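Local structure of glycoside Hydrolase (Bacteroides uniformis, 5TA0) at residues 43-48 with 76-81; 354-359 with 433-438; 419-424 with 439-444; 470-475 with 512-517. The protein probably hydrolyses agarose-derived galactans as a family 86 glycoside hydrolase, captured here as an engineered variant holding a neoagaro-oligosaccharide. One frame throughout, in Å; residues are numbered along the deposited sequence.

Contact 1: 43-48 with 76-81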
# COMPACT_ATOMS: atom_id res chain seq x y z
N PHE A 43 3.17 13.08 9.26
CA PHE A 43 2.17 12.09 8.85
C PHE A 43 1.30 12.71 7.79
O PHE A 43 0.92 13.87 7.89
CB PHE A 43 1.30 11.66 10.04
CG PHE A 43 0.42 10.46 9.78
CD1 PHE A 43 0.97 9.27 9.29
CD2 PHE A 43 -0.95 10.53 10.00
CE1 PHE A 43 0.16 8.16 9.07
CE2 PHE A 43 -1.74 9.42 9.77
CZ PHE A 43 -1.19 8.25 9.33
N ASN A 44 1.00 11.95 6.75
CA ASN A 44 0.18 12.43 5.65
C ASN A 44 -1.17 11.72 5.71
O ASN A 44 -1.32 10.59 5.20
CB ASN A 44 0.94 12.16 4.35
CG ASN A 44 0.29 12.80 3.15
OD1 ASN A 44 -0.92 12.93 3.05
ND2 ASN A 44 1.12 13.21 2.19
N ARG A 45 -2.15 12.34 6.35
CA ARG A 45 -3.46 11.69 6.50
C ARG A 45 -4.13 11.38 5.16
O ARG A 45 -4.61 10.29 4.97
CB ARG A 45 -4.41 12.44 7.45
CG ARG A 45 -4.01 12.40 8.90
CD ARG A 45 -5.10 12.98 9.78
NE ARG A 45 -6.35 12.23 9.77
CZ ARG A 45 -6.62 11.15 10.50
NH1 ARG A 45 -5.71 10.63 11.35
NH2 ARG A 45 -7.83 10.58 10.40
N PRO A 46 -4.14 12.31 4.20
CA PRO A 46 -4.76 11.95 2.92
C PRO A 46 -4.13 10.75 2.22
O PRO A 46 -4.86 9.93 1.63
CB PRO A 46 -4.62 13.25 2.09
CG PRO A 46 -4.61 14.32 3.15
CD PRO A 46 -3.83 13.76 4.26
N LYS A 47 -2.81 10.63 2.29
CA LYS A 47 -2.10 9.52 1.67
C LYS A 47 -2.38 8.17 2.30
O LYS A 47 -2.28 7.15 1.62
CB LYS A 47 -0.59 9.78 1.73
CG LYS A 47 0.22 8.97 0.76
CD LYS A 47 1.57 9.62 0.54
CE LYS A 47 2.51 9.44 1.72
NZ LYS A 47 3.90 9.93 1.44
N PHE A 48 -2.71 8.16 3.60
CA PHE A 48 -2.80 6.92 4.39
C PHE A 48 -4.16 6.61 5.01
O PHE A 48 -4.53 5.41 5.09
CB PHE A 48 -1.75 6.92 5.50
CG PHE A 48 -0.35 6.82 5.01
CD1 PHE A 48 0.06 5.76 4.19
CD2 PHE A 48 0.59 7.78 5.36
CE1 PHE A 48 1.38 5.67 3.76
CE2 PHE A 48 1.91 7.68 4.92
CZ PHE A 48 2.30 6.63 4.12
N LYS A 76 -16.09 13.85 10.67
CA LYS A 76 -15.79 13.57 12.08
C LYS A 76 -14.53 12.71 12.27
O LYS A 76 -13.72 12.98 13.14
CB LYS A 76 -16.98 12.90 12.78
CG LYS A 76 -16.69 12.57 14.23
CD LYS A 76 -17.91 12.10 14.99
CE LYS A 76 -18.12 10.61 14.86
NZ LYS A 76 -19.31 10.18 15.65
N TYR A 77 -14.35 11.69 11.42
CA TYR A 77 -13.15 10.85 11.55
C TYR A 77 -11.96 11.36 10.72
O TYR A 77 -10.85 10.85 10.90
CB TYR A 77 -13.48 9.40 11.22
CG TYR A 77 -14.35 8.75 12.28
CD1 TYR A 77 -13.86 8.51 13.57
CD2 TYR A 77 -15.65 8.36 11.99
CE1 TYR A 77 -14.68 7.93 14.53
CE2 TYR A 77 -16.45 7.75 12.94
CZ TYR A 77 -15.96 7.54 14.20
OH TYR A 77 -16.77 6.94 15.16
N ASP A 78 -12.19 12.36 9.86
CA ASP A 78 -11.13 12.95 9.00
C ASP A 78 -10.51 11.87 8.10
O ASP A 78 -9.33 11.53 8.20
CB ASP A 78 -10.06 13.69 9.80
CG ASP A 78 -9.19 14.57 8.94
OD1 ASP A 78 -9.75 15.35 8.16
OD2 ASP A 78 -7.97 14.55 9.08
N VAL A 79 -11.37 11.38 7.22
CA VAL A 79 -11.06 10.26 6.34
C VAL A 79 -11.12 10.73 4.89
O VAL A 79 -12.06 11.41 4.52
CB VAL A 79 -12.02 9.08 6.56
CG1 VAL A 79 -11.69 7.92 5.62
CG2 VAL A 79 -11.98 8.63 8.01
N TYR A 80 -10.15 10.31 4.09
CA TYR A 80 -10.00 10.80 2.72
C TYR A 80 -10.41 9.75 1.67
O TYR A 80 -10.56 8.55 1.98
CB TYR A 80 -8.55 11.31 2.52
CG TYR A 80 -8.30 12.48 3.45
CD1 TYR A 80 -8.02 12.31 4.81
CD2 TYR A 80 -8.44 13.79 2.98
CE1 TYR A 80 -7.90 13.42 5.65
CE2 TYR A 80 -8.32 14.89 3.82
CZ TYR A 80 -8.06 14.69 5.14
OH TYR A 80 -7.98 15.79 5.99
N VAL A 81 -10.59 10.21 0.45
CA VAL A 81 -10.94 9.36 -0.69
C VAL A 81 -10.05 9.79 -1.86
O VAL A 81 -9.46 10.87 -1.79
CB VAL A 81 -12.44 9.42 -1.04
CG1 VAL A 81 -13.28 8.91 0.12
CG2 VAL A 81 -12.87 10.82 -1.41
O HOH W 1 -9.42 8.43 11.33
O HOH W 2 -6.30 11.25 -0.36
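Arg-45 reaches across to the end of a helix and takes hold of Asp-78 twice, once by its backbone carbonyl and once by its carboxylate. Asp-78 has positive phi and is the C-prime residue of the Schellman motif that ends helix 69-76. The straighter grip is Arg-45 NH2 to Asp-78 O, 2.8 Å with 161° at the hydrogen; the carbonyl oxygen sits near the guanidinium plane, while the donor stands above the carbonyl plane. Arg-45 NE forms a salt bridge with Asp-78 OD2 at 2.9 Å, but as a hydrogen bond it is weak and bent. The two flat groups are turned only 18° against each other. The bend of the arginine chain at chi3 (64°) turns the guanidinium onto this corner. Water 1 accepts from Arg-45 NH2 at 2.8 Å and donates to Tyr-77 O. Beside this polar knot, Pro-46 lies over a face of the Tyr-80 ring, its CG 3.8 Å from the ring centroid and almost on the normal, a CH-pi contact that joins the short helix 45-48 to the second strand of the barrel's parallel sheet. Arg-45 NH1 has its own partners, Val-420 O and Trp-417 O. With an alanine here, the Asp-78 carboxylate is likely to lose its charged mate, and Asp-78 O, Val-420 O and Trp-417 O a donor each. The Asp-78 carboxylate, together with the carbonyl oxygens of Asp-78, Val-420 and Trp-417, probably offsets the positive charge of the buried guanidinium.

Contact 2: 354-359 with 433-438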
# COMPACT_ATOMS: atom_id res chain seq x y z
N LEU A 354 0.02 -0.76 6.67
CA LEU A 354 0.09 0.69 6.82
C LEU A 354 1.37 1.11 7.51
O LEU A 354 2.05 2.01 7.05
CB LEU A 354 -1.11 1.22 7.58
CG LEU A 354 -1.03 2.70 7.98
CD1 LEU A 354 -0.78 3.62 6.78
CD2 LEU A 354 -2.31 3.12 8.66
N MET A 355 1.70 0.47 8.62
CA MET A 355 2.95 0.82 9.32
C MET A 355 4.17 0.68 8.39
O MET A 355 5.09 1.53 8.38
CB MET A 355 3.13 -0.06 10.56
CG MET A 355 2.12 0.22 11.65
SD MET A 355 2.39 1.75 12.52
CE MET A 355 3.74 1.34 13.65
N GLN A 356 4.18 -0.37 7.57
CA GLN A 356 5.30 -0.60 6.65
C GLN A 356 5.32 0.43 5.54
O GLN A 356 6.40 0.93 5.21
CB GLN A 356 5.29 -2.04 6.13
CG GLN A 356 5.44 -3.03 7.30
CD GLN A 356 5.54 -4.48 6.92
OE1 GLN A 356 4.73 -5.32 7.38
NE2 GLN A 356 6.56 -4.82 6.15
N PHE A 357 4.17 0.88 5.06
CA PHE A 357 4.15 1.96 4.05
C PHE A 357 4.60 3.29 4.65
O PHE A 357 5.33 4.04 3.98
CB PHE A 357 2.76 2.14 3.43
CG PHE A 357 2.21 0.89 2.77
CD1 PHE A 357 3.01 0.04 1.97
CD2 PHE A 357 0.88 0.57 2.93
CE1 PHE A 357 2.49 -1.09 1.38
CE2 PHE A 357 0.36 -0.53 2.33
CZ PHE A 357 1.16 -1.37 1.57
N MET A 358 4.26 3.52 5.90
CA MET A 358 4.67 4.76 6.61
C MET A 358 6.20 4.83 6.71
O MET A 358 6.77 5.93 6.67
CB MET A 358 4.01 4.81 7.98
CG MET A 358 2.54 5.19 7.92
SD MET A 358 1.56 4.72 9.38
CE MET A 358 2.30 5.75 10.62
N GLU A 359 6.87 3.69 6.81
CA GLU A 359 8.33 3.66 6.83
C GLU A 359 8.95 4.10 5.52
O GLU A 359 10.15 4.39 5.53
CB GLU A 359 8.88 2.27 7.13
CG GLU A 359 8.58 1.76 8.50
CD GLU A 359 9.10 0.36 8.70
OE1 GLU A 359 10.26 0.08 8.32
OE2 GLU A 359 8.35 -0.43 9.26
N ASP A 433 9.51 -8.28 15.34
CA ASP A 433 8.07 -8.51 15.18
C ASP A 433 7.19 -7.40 15.73
O ASP A 433 5.98 -7.46 15.59
CB ASP A 433 7.66 -9.84 15.82
CG ASP A 433 8.25 -11.01 15.11
OD1 ASP A 433 8.23 -11.06 13.87
OD2 ASP A 433 8.76 -11.91 15.79
N ILE A 434 7.79 -6.37 16.35
CA ILE A 434 7.05 -5.22 16.86
C ILE A 434 7.44 -4.00 16.04
O ILE A 434 8.62 -3.61 16.03
CB ILE A 434 7.34 -5.00 18.36
CG1 ILE A 434 6.87 -6.22 19.15
CG2 ILE A 434 6.69 -3.71 18.84
CD1 ILE A 434 5.37 -6.39 19.25
N MET A 435 6.47 -3.40 15.36
CA MET A 435 6.73 -2.17 14.60
C MET A 435 6.21 -0.99 15.39
O MET A 435 5.18 -1.08 16.05
CB MET A 435 6.05 -2.25 13.24
CG MET A 435 6.60 -3.37 12.37
SD MET A 435 5.99 -3.37 10.68
CE MET A 435 4.27 -3.85 10.96
N CYS A 436 6.93 0.12 15.34
CA CYS A 436 6.52 1.29 16.07
C CYS A 436 6.78 2.54 15.28
O CYS A 436 7.63 2.58 14.41
CB CYS A 436 7.23 1.36 17.43
SG CYS A 436 9.03 1.18 17.39
N ASP A 437 5.99 3.56 15.59
CA ASP A 437 6.12 4.88 14.95
C ASP A 437 5.46 5.91 15.88
O ASP A 437 4.71 5.55 16.81
CB ASP A 437 5.47 4.85 13.54
CG ASP A 437 6.07 5.85 12.56
OD1 ASP A 437 6.91 6.70 12.92
OD2 ASP A 437 5.63 5.78 11.39
N ALA A 438 5.73 7.19 15.65
CA ALA A 438 5.16 8.23 16.50
C ALA A 438 5.15 9.57 15.82
O ALA A 438 6.03 9.87 15.01
CB ALA A 438 5.92 8.33 17.81
O HOH W 3 5.88 3.06 10.63
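Met-435 rises from its strand with the sulfur against the side of Gln-356: SD lies 3.4 Å from Gln-356 CG, and the two chains cross at about a right angle. The glutamine is extended beyond CG (chi2 -176°), which carries its amide past the sulfur to partners beyond this contact, NE2 to Glu-301 and OE1 to the backbone N of Gly-297. Cut back to an alanine, this position would probably open a gap beside Met-435 SD and leave Glu-301 and Gly-297 without their amide partner. Met-355, modelled in two conformers, is folded in the one described: bends at chi2 and chi3 lay its CE on the strand backbone, 3.7 Å from Cys-436 C, and its CB meets Met-435 CE at 4.0 Å. This is where helix 340-358 of the alpha/beta barrel packs on strand 434-441 of the beta-sandwich; the axes of the two short segments approach to 9.1 Å and cross at 57°. Further along, Met-358 turns at chi3 and brings CE to 3.4 Å from Asp-437 OD2. That oxygen is not left to the methyl: it bonds Tyr-439 OH, and water 3 donates both to it and to Met-355 O, each at 2.8 Å. Glu-359 OE2, in a salt bridge with Arg-592, passes crosswise near the Met-435 sulfur.

Contact 3: 419-424 with 439-444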
# COMPACT_ATOMS: atom_id res chain seq x y z
N ASP A 419 -7.49 11.38 14.75
CA ASP A 419 -6.65 12.45 15.28
C ASP A 419 -5.17 12.32 14.94
O ASP A 419 -4.45 13.32 15.06
CB ASP A 419 -6.78 12.63 16.81
CG ASP A 419 -8.20 12.67 17.29
OD1 ASP A 419 -8.94 13.54 16.81
OD2 ASP A 419 -8.58 11.83 18.14
N VAL A 420 -4.67 11.14 14.57
CA VAL A 420 -3.23 10.92 14.44
C VAL A 420 -2.70 11.82 13.32
O VAL A 420 -3.19 11.76 12.18
CB VAL A 420 -2.90 9.44 14.14
CG1 VAL A 420 -1.42 9.27 13.82
CG2 VAL A 420 -3.33 8.53 15.29
N LYS A 421 -1.72 12.65 13.66
CA LYS A 421 -1.10 13.59 12.73
C LYS A 421 0.10 14.17 13.46
O LYS A 421 0.26 13.99 14.67
CB LYS A 421 -2.05 14.71 12.28
CG LYS A 421 -2.48 15.67 13.40
CD LYS A 421 -3.45 16.76 12.93
CE LYS A 421 -4.81 16.21 12.61
NZ LYS A 421 -5.59 15.84 13.82
N GLY A 422 0.93 14.86 12.71
CA GLY A 422 2.00 15.64 13.28
C GLY A 422 3.37 15.29 12.74
O GLY A 422 3.50 14.55 11.74
N THR A 423 4.39 15.80 13.42
CA THR A 423 5.78 15.63 13.01
C THR A 423 6.28 14.28 13.51
O THR A 423 6.12 13.95 14.70
CB THR A 423 6.66 16.76 13.60
OG1 THR A 423 6.22 18.01 13.06
CG2 THR A 423 8.11 16.54 13.31
N ARG A 424 6.85 13.48 12.61
CA ARG A 424 7.35 12.17 12.97
C ARG A 424 8.54 12.29 13.90
O ARG A 424 9.44 13.11 13.65
CB ARG A 424 7.76 11.41 11.72
CG ARG A 424 7.95 9.91 11.92
CD ARG A 424 8.31 9.24 10.60
NE ARG A 424 8.48 7.81 10.74
CZ ARG A 424 9.19 7.06 9.90
NH1 ARG A 424 9.82 7.60 8.86
NH2 ARG A 424 9.31 5.75 10.13
N TYR A 439 4.14 10.38 16.17
CA TYR A 439 3.90 11.69 15.56
C TYR A 439 3.48 12.68 16.64
O TYR A 439 2.66 12.36 17.51
CB TYR A 439 2.84 11.61 14.42
CG TYR A 439 3.30 10.66 13.32
CD1 TYR A 439 4.05 11.15 12.26
CD2 TYR A 439 3.11 9.30 13.41
CE1 TYR A 439 4.56 10.31 11.28
CE2 TYR A 439 3.63 8.44 12.45
CZ TYR A 439 4.36 8.95 11.39
OH TYR A 439 4.91 8.13 10.44
N VAL A 440 4.04 13.88 16.57
CA VAL A 440 3.83 14.94 17.57
C VAL A 440 3.04 16.09 16.94
O VAL A 440 3.50 16.71 15.98
CB VAL A 440 5.17 15.50 18.05
CG1 VAL A 440 4.95 16.71 18.97
CG2 VAL A 440 6.00 14.43 18.76
N ASP A 441 1.85 16.33 17.45
CA ASP A 441 0.99 17.40 17.01
C ASP A 441 0.77 18.37 18.16
O ASP A 441 -0.19 18.24 18.92
CB ASP A 441 -0.36 16.88 16.55
CG ASP A 441 -1.29 17.98 16.03
OD1 ASP A 441 -0.79 18.96 15.47
OD2 ASP A 441 -2.50 17.83 16.15
N GLY A 442 1.68 19.32 18.28
CA GLY A 442 1.58 20.33 19.37
C GLY A 442 1.74 19.71 20.74
O GLY A 442 2.80 19.23 21.09
N LYS A 443 0.63 19.69 21.49
CA LYS A 443 0.58 19.10 22.83
C LYS A 443 0.31 17.60 22.83
O LYS A 443 0.42 16.94 23.86
CB LYS A 443 -0.53 19.80 23.65
CG LYS A 443 -0.41 21.31 23.68
CD LYS A 443 -1.37 22.00 24.62
CE LYS A 443 -1.17 23.51 24.56
NZ LYS A 443 -1.83 24.24 25.67
N ASN A 444 -0.07 17.07 21.67
CA ASN A 444 -0.44 15.67 21.54
C ASN A 444 0.63 14.84 20.87
O ASN A 444 1.22 15.28 19.88
CB ASN A 444 -1.72 15.54 20.74
CG ASN A 444 -2.91 16.08 21.48
OD1 ASN A 444 -3.19 15.65 22.60
ND2 ASN A 444 -3.60 17.02 20.89
O HOH W 4 -4.11 15.84 16.92
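Thr-423 and Val-440 face each other as an antiparallel hydrogen-bonded pair. Thr-423 N gives to Val-440 O at 2.9 Å and Val-440 N returns the bond to Thr-423 O at 2.8 Å, both nearly equally straight. Tyr-439 CA-H leans on the same Thr-423 O, so that carbonyl is met twice. Gly-422 comes so near, its CA 3.3 Å from Val-440 O, that a side chain on it would run into that oxygen; its backbone angles are also ones that disfavour any CB. Where the strands part, Lys-421 crosses Asp-441 obliquely with its aliphatic part, CG 3.5 Å from Asp-441 OD2. Bends at chi3 and chi4 swing NZ away to Asp-419 O, at 3.0 Å, and the opposite charges remain beyond salt-bridge range. Water 4 donates to both Asp-441 OD2 and Asp-419 O. The backbone oxygen of Lys-421, buried here against Tyr-439 CB, has no hydrogen-bonding partner in the model. On the sheet face bearing Arg-424 and Tyr-439, a non-hydrogen-bonded pair, the arginine runs straight out from CG to NE (chi2 178°, chi3 -179°) and its CB and CG press on the tyrosine ring, CB 3.4 Å from Tyr-439 CE1. Arg-424 NE goes on to a salt bridge with Asp-437 OD1, on the carboxylate that also holds the tyrosine hydroxyl. The hairpin formed by strands 423-429 and 434-441 leads through a type II' turn at Asp-441 to Asn-444 into strand 444-451, whose Ile-448 touches Tyr-439, while Phe-43, just before helix 45-48, packs its ring against that tyrosine.

Contact 4: 470-475 with 512-517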
# COMPACT_ATOMS: atom_id res chain seq x y z
N ALA A 470 3.09 13.55 31.03
CA ALA A 470 1.86 13.86 30.38
C ALA A 470 0.73 14.18 31.37
O ALA A 470 0.65 13.62 32.46
CB ALA A 470 1.44 12.70 29.47
N LYS A 471 -0.14 15.10 30.95
CA LYS A 471 -1.37 15.43 31.67
C LYS A 471 -2.33 14.24 31.63
O LYS A 471 -2.96 13.90 32.63
CB LYS A 471 -1.94 16.72 31.06
CG LYS A 471 -3.40 17.07 31.21
CD LYS A 471 -3.66 18.38 30.47
CE LYS A 471 -5.12 18.62 30.21
NZ LYS A 471 -5.33 19.95 29.57
N SER A 472 -2.43 13.58 30.47
CA SER A 472 -3.27 12.39 30.35
C SER A 472 -2.74 11.45 29.28
O SER A 472 -1.97 11.87 28.41
CB SER A 472 -4.70 12.78 30.00
OG SER A 472 -4.75 13.37 28.72
N ILE A 473 -3.13 10.18 29.38
CA ILE A 473 -2.79 9.14 28.39
C ILE A 473 -4.09 8.44 28.01
O ILE A 473 -4.79 7.91 28.90
CB ILE A 473 -1.78 8.12 28.97
CG1 ILE A 473 -0.53 8.86 29.47
CG2 ILE A 473 -1.41 7.05 27.93
CD1 ILE A 473 0.50 7.99 30.15
N GLU A 474 -4.42 8.44 26.71
CA GLU A 474 -5.50 7.61 26.19
C GLU A 474 -4.88 6.43 25.44
O GLU A 474 -4.10 6.62 24.51
CB GLU A 474 -6.43 8.41 25.27
CG GLU A 474 -7.48 7.55 24.59
CD GLU A 474 -8.48 8.34 23.78
OE1 GLU A 474 -9.33 9.05 24.37
OE2 GLU A 474 -8.50 8.19 22.54
N VAL A 475 -5.25 5.22 25.86
CA VAL A 475 -4.83 3.99 25.20
C VAL A 475 -5.95 3.52 24.31
O VAL A 475 -7.10 3.41 24.74
CB VAL A 475 -4.53 2.88 26.23
CG1 VAL A 475 -4.18 1.55 25.56
CG2 VAL A 475 -3.44 3.34 27.20
N CYS A 512 -2.09 7.86 23.07
CA CYS A 512 -2.20 9.30 22.88
C CYS A 512 -1.76 10.00 24.17
O CYS A 512 -2.45 9.91 25.18
CB CYS A 512 -3.63 9.69 22.49
SG CYS A 512 -4.36 8.68 21.17
N TYR A 513 -0.61 10.65 24.13
CA TYR A 513 -0.12 11.44 25.28
C TYR A 513 -0.55 12.87 25.09
O TYR A 513 -0.34 13.42 24.01
CB TYR A 513 1.39 11.37 25.39
CG TYR A 513 1.97 9.99 25.56
CD1 TYR A 513 2.26 9.46 26.82
CD2 TYR A 513 2.24 9.18 24.47
CE1 TYR A 513 2.81 8.20 26.98
CE2 TYR A 513 2.77 7.91 24.61
CZ TYR A 513 3.06 7.42 25.87
OH TYR A 513 3.58 6.16 25.98
N ASN A 514 -1.15 13.48 26.11
CA ASN A 514 -1.48 14.89 26.07
C ASN A 514 -0.64 15.63 27.12
O ASN A 514 -0.61 15.23 28.28
CB ASN A 514 -2.96 15.11 26.33
CG ASN A 514 -3.35 16.57 26.27
OD1 ASN A 514 -3.68 17.16 27.30
ND2 ASN A 514 -3.29 17.16 25.10
N PHE A 515 0.06 16.67 26.68
CA PHE A 515 0.93 17.46 27.56
C PHE A 515 0.34 18.84 27.84
O PHE A 515 -0.47 19.35 27.09
CB PHE A 515 2.32 17.58 26.92
CG PHE A 515 3.09 16.31 26.92
CD1 PHE A 515 3.93 15.97 27.96
CD2 PHE A 515 2.96 15.39 25.87
CE1 PHE A 515 4.65 14.79 27.96
CE2 PHE A 515 3.67 14.21 25.86
CZ PHE A 515 4.51 13.88 26.90
N ASP A 516 0.78 19.43 28.97
CA ASP A 516 0.38 20.77 29.37
C ASP A 516 0.68 21.82 28.27
O ASP A 516 -0.11 22.71 28.00
CB ASP A 516 1.18 21.23 30.62
CG ASP A 516 0.95 20.40 31.89
OD1 ASP A 516 -0.21 20.21 32.27
OD2 ASP A 516 1.95 20.00 32.57
N ARG A 517 1.85 21.71 27.68
CA ARG A 517 2.30 22.65 26.64
C ARG A 517 2.85 21.89 25.45
O ARG A 517 3.07 20.67 25.53
CB ARG A 517 3.35 23.58 27.21
CG ARG A 517 2.79 24.53 28.28
CD ARG A 517 3.80 25.58 28.69
NE ARG A 517 4.02 26.57 27.64
CZ ARG A 517 5.08 27.38 27.56
NH1 ARG A 517 6.07 27.32 28.43
NH2 ARG A 517 5.16 28.24 26.54
O HOH W 5 -4.36 11.77 26.00
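Over one face of the Phe-515 ring lies Ala-470: its CA makes a CH-pi contact 4.2 Å from the centroid, and its CB stands above the same face, shifted toward the rim. That methyl also meets the Tyr-513 ring at its edge, near the plane, so the alanine is wedged between two aromatic residues. Ile-473 runs side by side with Tyr-513, its CG1 3.9 Å from Tyr-513 CD1, and its CD1 touches the same flank of the ring. On the other sheet face, the extended Lys-471 lies alongside Asn-514 and brushes the amide oxygen with its methylenes, CD 3.4 Å from Asn-514 OD1. With CG opposite the backbone N (chi1 -179°), the Asn-514 amide is placed so that ND2 can bond Asn-444 OD1. Ser-472 OG sits against Asn-514 CB, and water 5 joins that hydroxyl to Cys-512 O. The backbone pairing is regular further on: Asn-514 N to Ser-472 O is nearly straight at 175°, and Glu-474 and Cys-512 exchange bonds of 2.9 Å (Glu-474 N to Cys-512 O) and 2.8 Å (Cys-512 N to Glu-474 O). Asn-514 O instead takes two donors, a weak bond from Lys-471 N at 2.7 Å and a longer, straighter one from Ser-472 N at 3.3 Å. Two residues thus face one, a classic beta bulge near the N-terminal end of strand 472-481, where it pairs antiparallel with strand 508-514 in the beta-sandwich domain.

In the fold
From the N terminus, contact 1 closes first, round a loop of 27 residues that holds strand 50-51 and helix 69-76, at the start of the barrel. Contact 2 then spans 73 residues, from the barrel's helix 340-358 to strand 434-441 of the sandwich. Contact 3 crosses it, closing over the 14 residues of the 423-429/434-441 hairpin; both use strand 434-441. Contact 4 follows in series, closing over 36 residues farther along the same nine-stranded sheet. Contact 1 touches contacts 2 and 3, through Phe-48 on Leu-354 and Phe-43 N to Gly-422 O, and contact 3 meets contact 4 through Lys-443 O and Phe-515 N, so barrel and sandwich are joined in one continuous chain of contacts.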